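Local coordinates for penaeus monodon metallodensovirus major capsid protein (Penaeus monodon metallodensovirus, PDB 6WH7) that forms the major building block of a densovirus capsid, sixty copies assembling into the icosahedral shell of this shrimp parvovirus, at residues C116-T122 with F299-E305; M157-D163 with F205-W211. All blocks are in the same frame, centred on the assembly; numbering follows the deposited sequence.

Contact 1 (C116-T122 with F299-E305)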
# COMPACT_ATOMS: atom_id res chain seq x y z
N CYS A 116 94.65 -13.11 -17.86
CA CYS A 116 93.51 -13.87 -17.42
C CYS A 116 93.75 -15.35 -17.66
O CYS A 116 94.66 -15.75 -18.39
CB CYS A 116 92.25 -13.44 -18.16
SG CYS A 116 91.90 -11.71 -18.02
N LYS A 117 92.95 -16.19 -17.01
CA LYS A 117 93.02 -17.61 -17.33
C LYS A 117 92.48 -17.86 -18.73
O LYS A 117 93.08 -18.61 -19.51
CB LYS A 117 92.26 -18.44 -16.32
CG LYS A 117 92.49 -19.90 -16.57
CD LYS A 117 91.80 -20.80 -15.61
CE LYS A 117 91.99 -22.22 -16.06
NZ LYS A 117 93.43 -22.57 -16.09
N ALA A 118 91.36 -17.24 -19.06
CA ALA A 118 90.69 -17.45 -20.33
C ALA A 118 90.10 -16.13 -20.81
O ALA A 118 89.78 -15.26 -20.01
CB ALA A 118 89.58 -18.48 -20.21
N HIS A 119 89.96 -16.01 -22.12
CA HIS A 119 89.30 -14.86 -22.72
C HIS A 119 88.59 -15.32 -23.97
O HIS A 119 88.95 -16.32 -24.58
CB HIS A 119 90.29 -13.74 -23.05
CG HIS A 119 91.34 -14.14 -24.04
ND1 HIS A 119 91.11 -14.14 -25.39
CD2 HIS A 119 92.60 -14.57 -23.86
CE1 HIS A 119 92.20 -14.55 -26.01
NE2 HIS A 119 93.12 -14.81 -25.11
N ARG A 120 87.54 -14.58 -24.33
CA ARG A 120 86.75 -15.00 -25.44
C ARG A 120 86.25 -13.78 -26.20
O ARG A 120 85.85 -12.79 -25.58
CB ARG A 120 85.60 -15.85 -24.91
CG ARG A 120 84.67 -16.37 -25.92
CD ARG A 120 83.77 -17.39 -25.31
NE ARG A 120 82.95 -16.91 -24.22
CZ ARG A 120 82.27 -17.71 -23.43
NH1 ARG A 120 82.32 -19.01 -23.62
NH2 ARG A 120 81.53 -17.21 -22.45
N PRO A 121 86.26 -13.82 -27.54
CA PRO A 121 86.01 -12.59 -28.31
C PRO A 121 84.58 -12.10 -28.34
O PRO A 121 84.39 -10.91 -28.58
CB PRO A 121 86.49 -12.98 -29.71
CG PRO A 121 87.48 -14.02 -29.48
CD PRO A 121 86.95 -14.83 -28.36
N THR A 122 83.57 -12.96 -28.19
CA THR A 122 82.16 -12.59 -28.27
C THR A 122 81.85 -11.62 -29.41
O THR A 122 82.30 -11.84 -30.53
CB THR A 122 81.65 -12.00 -26.95
OG1 THR A 122 82.34 -10.79 -26.66
CG2 THR A 122 81.90 -12.97 -25.84
N PHE A 299 85.25 -8.40 -25.37
CA PHE A 299 85.78 -9.63 -24.83
C PHE A 299 85.09 -10.04 -23.55
O PHE A 299 84.69 -9.20 -22.74
CB PHE A 299 87.28 -9.51 -24.57
CG PHE A 299 88.11 -9.49 -25.80
CD1 PHE A 299 88.53 -10.66 -26.37
CD2 PHE A 299 88.47 -8.29 -26.37
CE1 PHE A 299 89.31 -10.64 -27.49
CE2 PHE A 299 89.25 -8.28 -27.48
CZ PHE A 299 89.67 -9.45 -28.04
N GLU A 300 84.92 -11.34 -23.38
CA GLU A 300 84.66 -11.93 -22.08
C GLU A 300 85.95 -12.57 -21.58
O GLU A 300 86.65 -13.24 -22.33
CB GLU A 300 83.57 -12.99 -22.14
CG GLU A 300 82.20 -12.45 -22.39
CD GLU A 300 81.17 -13.54 -22.53
OE1 GLU A 300 81.57 -14.72 -22.62
OE2 GLU A 300 79.97 -13.22 -22.55
N PHE A 301 86.26 -12.35 -20.31
CA PHE A 301 87.40 -13.03 -19.73
C PHE A 301 86.99 -13.63 -18.40
O PHE A 301 85.93 -13.36 -17.85
CB PHE A 301 88.61 -12.11 -19.57
CG PHE A 301 88.37 -10.91 -18.72
CD1 PHE A 301 88.68 -10.93 -17.38
CD2 PHE A 301 87.85 -9.75 -19.25
CE1 PHE A 301 88.49 -9.83 -16.60
CE2 PHE A 301 87.65 -8.65 -18.47
CZ PHE A 301 87.97 -8.68 -17.15
N ARG A 302 87.87 -14.49 -17.90
CA ARG A 302 87.58 -15.33 -16.76
C ARG A 302 88.87 -15.50 -15.98
O ARG A 302 89.96 -15.53 -16.55
CB ARG A 302 86.98 -16.65 -17.24
CG ARG A 302 86.83 -17.69 -16.20
CD ARG A 302 86.13 -18.91 -16.74
NE ARG A 302 84.69 -18.76 -16.78
CZ ARG A 302 83.87 -19.69 -17.25
NH1 ARG A 302 84.35 -20.81 -17.75
NH2 ARG A 302 82.56 -19.50 -17.22
N LEU A 303 88.74 -15.59 -14.66
CA LEU A 303 89.89 -15.50 -13.77
C LEU A 303 90.40 -16.87 -13.36
O LEU A 303 89.86 -17.91 -13.74
CB LEU A 303 89.54 -14.69 -12.53
CG LEU A 303 89.13 -13.27 -12.85
CD1 LEU A 303 88.93 -12.47 -11.60
CD2 LEU A 303 90.14 -12.66 -13.68
N TRP A 304 91.45 -16.85 -12.56
CA TRP A 304 92.16 -18.03 -12.11
C TRP A 304 91.41 -18.75 -11.00
O TRP A 304 90.50 -18.20 -10.37
CB TRP A 304 93.56 -17.63 -11.65
CG TRP A 304 94.34 -17.06 -12.76
CD1 TRP A 304 94.51 -15.74 -13.03
CD2 TRP A 304 95.01 -17.78 -13.78
NE1 TRP A 304 95.28 -15.59 -14.14
CE2 TRP A 304 95.60 -16.83 -14.63
CE3 TRP A 304 95.19 -19.13 -14.06
CZ2 TRP A 304 96.35 -17.19 -15.74
CZ3 TRP A 304 95.93 -19.48 -15.15
CH2 TRP A 304 96.51 -18.52 -15.98
N GLU A 305 91.80 -20.00 -10.78
CA GLU A 305 91.19 -20.82 -9.74
C GLU A 305 91.43 -20.22 -8.37
O GLU A 305 92.51 -19.72 -8.06
CB GLU A 305 91.76 -22.23 -9.78
CG GLU A 305 91.45 -22.99 -11.04
CD GLU A 305 92.44 -22.69 -12.15
OE1 GLU A 305 93.35 -21.87 -11.94
OE2 GLU A 305 92.30 -23.29 -13.22
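Charged side chains carry both ends of the pairing between Cys116-Thr122 and Phe299-Glu305. Arg120 and Glu300, facing each other on neighbouring strands, lie side by side and point the same way; Glu300 OE1 takes a salt bridge from Arg120 NH2 (2.5 Å) and a weak bond from Arg120 NE, entering at the edge of the guanidinium, whose plane stands 54° from that of the carboxylate. The arginine is extended until chi3 (61°), where a bend turns the guanidinium onto the acid. Trp229 adds a cation-pi contact, and Thr122 CG2 packs across Glu300 CD. At the other end, the extended lysine Lys117 bends at chi4, and Lys117 NZ meets Glu305 OE2 at 3.2 Å in a second salt bridge. Each charge of this pair has a further partner: Lys117 NZ also pairs with Asp323, while Arg352 of a neighbouring subunit forms a salt bridge to Glu305 OE2.

The backbone is antiparallel. Arg120 and Glu300 exchange two N-H to O bonds, of 2.6 Å from Arg120 N to Glu300 O and 2.8 Å from Glu300 N to Arg120 O. Further on, Lys117 and Ala118 both face Arg302, a classic beta bulge in which Arg302 O receives weak bonds from both amides. These strands, 118-135 and 287-302, belong to the core sheet of the subunit, consistent with the parvoviral jelly roll.

The flexible methylenes of Lys117 suit a wide indole: CB sits over the six-membered ring of Trp304, 3.8 Å from its centroid and 13° off the normal, in a CH-pi contact. On the face shared by His119 and Phe301, the compact thiol of Cys116 approaches the phenyl obliquely, SG 3.4 Å from Phe301 CD1. Beside it Phe299 CD1 lies against Pro121 CA, at 3.7 Å.

Contact 2 (M157-D163 with F205-W211)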
# COMPACT_ATOMS: atom_id res chain seq x y z
N MET A 157 79.93 6.09 -52.16
CA MET A 157 80.81 4.95 -52.00
C MET A 157 79.95 3.73 -51.71
O MET A 157 79.02 3.80 -50.91
CB MET A 157 81.83 5.17 -50.89
CG MET A 157 82.80 4.02 -50.73
SD MET A 157 84.06 4.32 -49.50
CE MET A 157 83.09 4.21 -48.02
N ILE A 158 80.25 2.63 -52.37
CA ILE A 158 79.45 1.42 -52.26
C ILE A 158 80.05 0.54 -51.18
O ILE A 158 81.21 0.13 -51.28
CB ILE A 158 79.38 0.68 -53.60
CG1 ILE A 158 78.83 1.59 -54.69
CG2 ILE A 158 78.49 -0.52 -53.48
CD1 ILE A 158 78.95 1.02 -56.05
N HIS A 159 79.27 0.25 -50.15
CA HIS A 159 79.64 -0.78 -49.19
C HIS A 159 78.96 -2.07 -49.61
O HIS A 159 77.73 -2.13 -49.68
CB HIS A 159 79.23 -0.42 -47.77
CG HIS A 159 79.72 -1.41 -46.76
ND1 HIS A 159 81.02 -1.45 -46.34
CD2 HIS A 159 79.10 -2.46 -46.18
CE1 HIS A 159 81.17 -2.44 -45.49
NE2 HIS A 159 80.02 -3.07 -45.37
N SER A 160 79.75 -3.10 -49.85
CA SER A 160 79.24 -4.37 -50.33
C SER A 160 79.47 -5.44 -49.28
O SER A 160 80.58 -5.56 -48.75
CB SER A 160 79.92 -4.76 -51.63
OG SER A 160 79.64 -3.82 -52.65
N ILE A 161 78.42 -6.19 -48.96
CA ILE A 161 78.52 -7.37 -48.13
C ILE A 161 78.30 -8.57 -49.04
O ILE A 161 77.28 -8.64 -49.74
CB ILE A 161 77.48 -7.36 -47.00
CG1 ILE A 161 77.74 -6.19 -46.06
CG2 ILE A 161 77.54 -8.64 -46.24
CD1 ILE A 161 76.66 -6.03 -45.04
N ASP A 162 79.22 -9.51 -49.02
CA ASP A 162 79.12 -10.66 -49.91
C ASP A 162 78.56 -11.81 -49.09
O ASP A 162 79.30 -12.55 -48.45
CB ASP A 162 80.49 -10.98 -50.49
CG ASP A 162 80.43 -11.99 -51.59
OD1 ASP A 162 79.31 -12.36 -51.99
OD2 ASP A 162 81.50 -12.42 -52.04
N ASP A 163 77.25 -11.99 -49.18
CA ASP A 163 76.51 -13.01 -48.45
C ASP A 163 76.51 -14.34 -49.18
O ASP A 163 76.65 -15.40 -48.56
CB ASP A 163 75.08 -12.55 -48.22
CG ASP A 163 75.00 -11.44 -47.20
OD1 ASP A 163 75.94 -11.33 -46.39
OD2 ASP A 163 74.02 -10.68 -47.21
N PHE A 205 77.83 -8.68 -55.71
CA PHE A 205 77.61 -8.82 -54.28
C PHE A 205 76.15 -8.61 -53.92
O PHE A 205 75.47 -7.74 -54.47
CB PHE A 205 78.51 -7.85 -53.52
CG PHE A 205 79.96 -8.17 -53.64
CD1 PHE A 205 80.38 -9.47 -53.81
CD2 PHE A 205 80.91 -7.18 -53.66
CE1 PHE A 205 81.71 -9.77 -53.94
CE2 PHE A 205 82.24 -7.47 -53.80
CZ PHE A 205 82.64 -8.76 -53.94
N ASN A 206 75.66 -9.44 -53.00
CA ASN A 206 74.27 -9.41 -52.57
C ASN A 206 73.87 -8.05 -52.01
O ASN A 206 73.09 -7.33 -52.63
CB ASN A 206 74.02 -10.48 -51.51
CG ASN A 206 72.58 -10.56 -51.11
OD1 ASN A 206 71.69 -10.37 -51.93
ND2 ASN A 206 72.34 -10.81 -49.84
N LYS A 207 74.38 -7.71 -50.83
CA LYS A 207 74.02 -6.48 -50.16
C LYS A 207 75.01 -5.40 -50.56
O LYS A 207 76.21 -5.52 -50.29
CB LYS A 207 74.00 -6.65 -48.65
CG LYS A 207 72.95 -7.61 -48.16
CD LYS A 207 72.94 -7.69 -46.65
CE LYS A 207 72.41 -6.42 -46.05
NZ LYS A 207 70.97 -6.22 -46.38
N ASN A 208 74.51 -4.35 -51.21
CA ASN A 208 75.33 -3.23 -51.63
C ASN A 208 74.65 -1.97 -51.14
O ASN A 208 73.55 -1.65 -51.61
CB ASN A 208 75.49 -3.20 -53.14
CG ASN A 208 76.20 -4.40 -53.67
OD1 ASN A 208 77.42 -4.50 -53.59
ND2 ASN A 208 75.45 -5.33 -54.23
N ARG A 209 75.27 -1.26 -50.22
CA ARG A 209 74.77 0.03 -49.76
C ARG A 209 75.49 1.12 -50.52
O ARG A 209 76.72 1.17 -50.52
CB ARG A 209 74.97 0.20 -48.26
CG ARG A 209 74.11 -0.70 -47.43
CD ARG A 209 74.41 -0.56 -45.97
NE ARG A 209 73.56 -1.43 -45.18
CZ ARG A 209 73.79 -2.72 -44.99
NH1 ARG A 209 74.85 -3.29 -45.55
NH2 ARG A 209 72.96 -3.45 -44.27
N TYR A 210 74.73 2.00 -51.16
CA TYR A 210 75.32 3.19 -51.76
C TYR A 210 75.30 4.26 -50.69
O TYR A 210 74.23 4.74 -50.30
CB TYR A 210 74.59 3.65 -53.02
CG TYR A 210 74.59 2.66 -54.15
CD1 TYR A 210 75.46 1.60 -54.17
CD2 TYR A 210 73.83 2.89 -55.27
CE1 TYR A 210 75.48 0.72 -55.22
CE2 TYR A 210 73.85 2.03 -56.34
CZ TYR A 210 74.68 0.94 -56.31
OH TYR A 210 74.72 0.08 -57.37
N TRP A 211 76.47 4.64 -50.22
CA TRP A 211 76.59 5.45 -49.02
C TRP A 211 77.12 6.81 -49.43
O TRP A 211 78.15 6.92 -50.10
CB TRP A 211 77.48 4.74 -48.00
CG TRP A 211 77.67 5.42 -46.71
CD1 TRP A 211 76.70 5.78 -45.83
CD2 TRP A 211 78.91 5.61 -46.03
NE1 TRP A 211 77.26 6.30 -44.70
CE2 TRP A 211 78.62 6.19 -44.79
CE3 TRP A 211 80.25 5.38 -46.36
CZ2 TRP A 211 79.60 6.55 -43.89
CZ3 TRP A 211 81.22 5.73 -45.46
CH2 TRP A 211 80.90 6.32 -44.24
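Met157-Asp163 and Phe205-Trp211 pair as antiparallel strands at one margin of a five-stranded sheet, consistent with the second sheet of a parvoviral jelly roll; Arg209 and Tyr210 carry it on into a neighbouring subunit. Backbone bonds join Met157 with Trp211, His159 with Arg209 (2.7 Å from His159 N to Arg209 O) and Ile161 with Lys207.

Apolar side chains meet on each face. The slender end of Met157, folded by chi3 (72°), brings CE to the indole edge, 3.5 Å from Trp211 CE3. On the opposite face the branched Ile158 lies alongside Tyr210, Ile158 CG1 3.4 Å from Tyr210 CD1.

Two contacts are mixed. Ile161 CD1 abuts the edge of the Arg209 guanidinium, and the Asp162 side chain crosses that of Phe205 at about a right angle, carboxylate and ring planes 43° apart, while its oxygens accept the amides of Cys166 and Leu167.

Small Ser160 keeps its hydroxyl close to the strand, where OG donates to Asn208 OD1 (2.5 Å) in the carbonyl plane. Beyond the strand ends, Asn206 OD1 accepts Tyr52 N of a neighbouring subunit, and Asn206 ND2 reaches the anti lone pair of Asp163 OD2 at 3.1 Å.

Contact 2 is nested along the chain inside the long loop closed by contact 1: strand 118-135 leads out of the first, 157-162 and 207-211 follow, and the chain returns along 287-302. Their centres lie 35 Å apart, on opposite sides of the chain's centre, with about 17 Å between nearest atoms. Each belongs to a different antiparallel sheet, but the sheets pack together: side chains of contact 2 rest on strand 118-135, whose beginning is in contact 1. Both contacts also touch other copies of the protein, so parts of both sheets take part in subunit interfaces, as suits a shell of sixty copies.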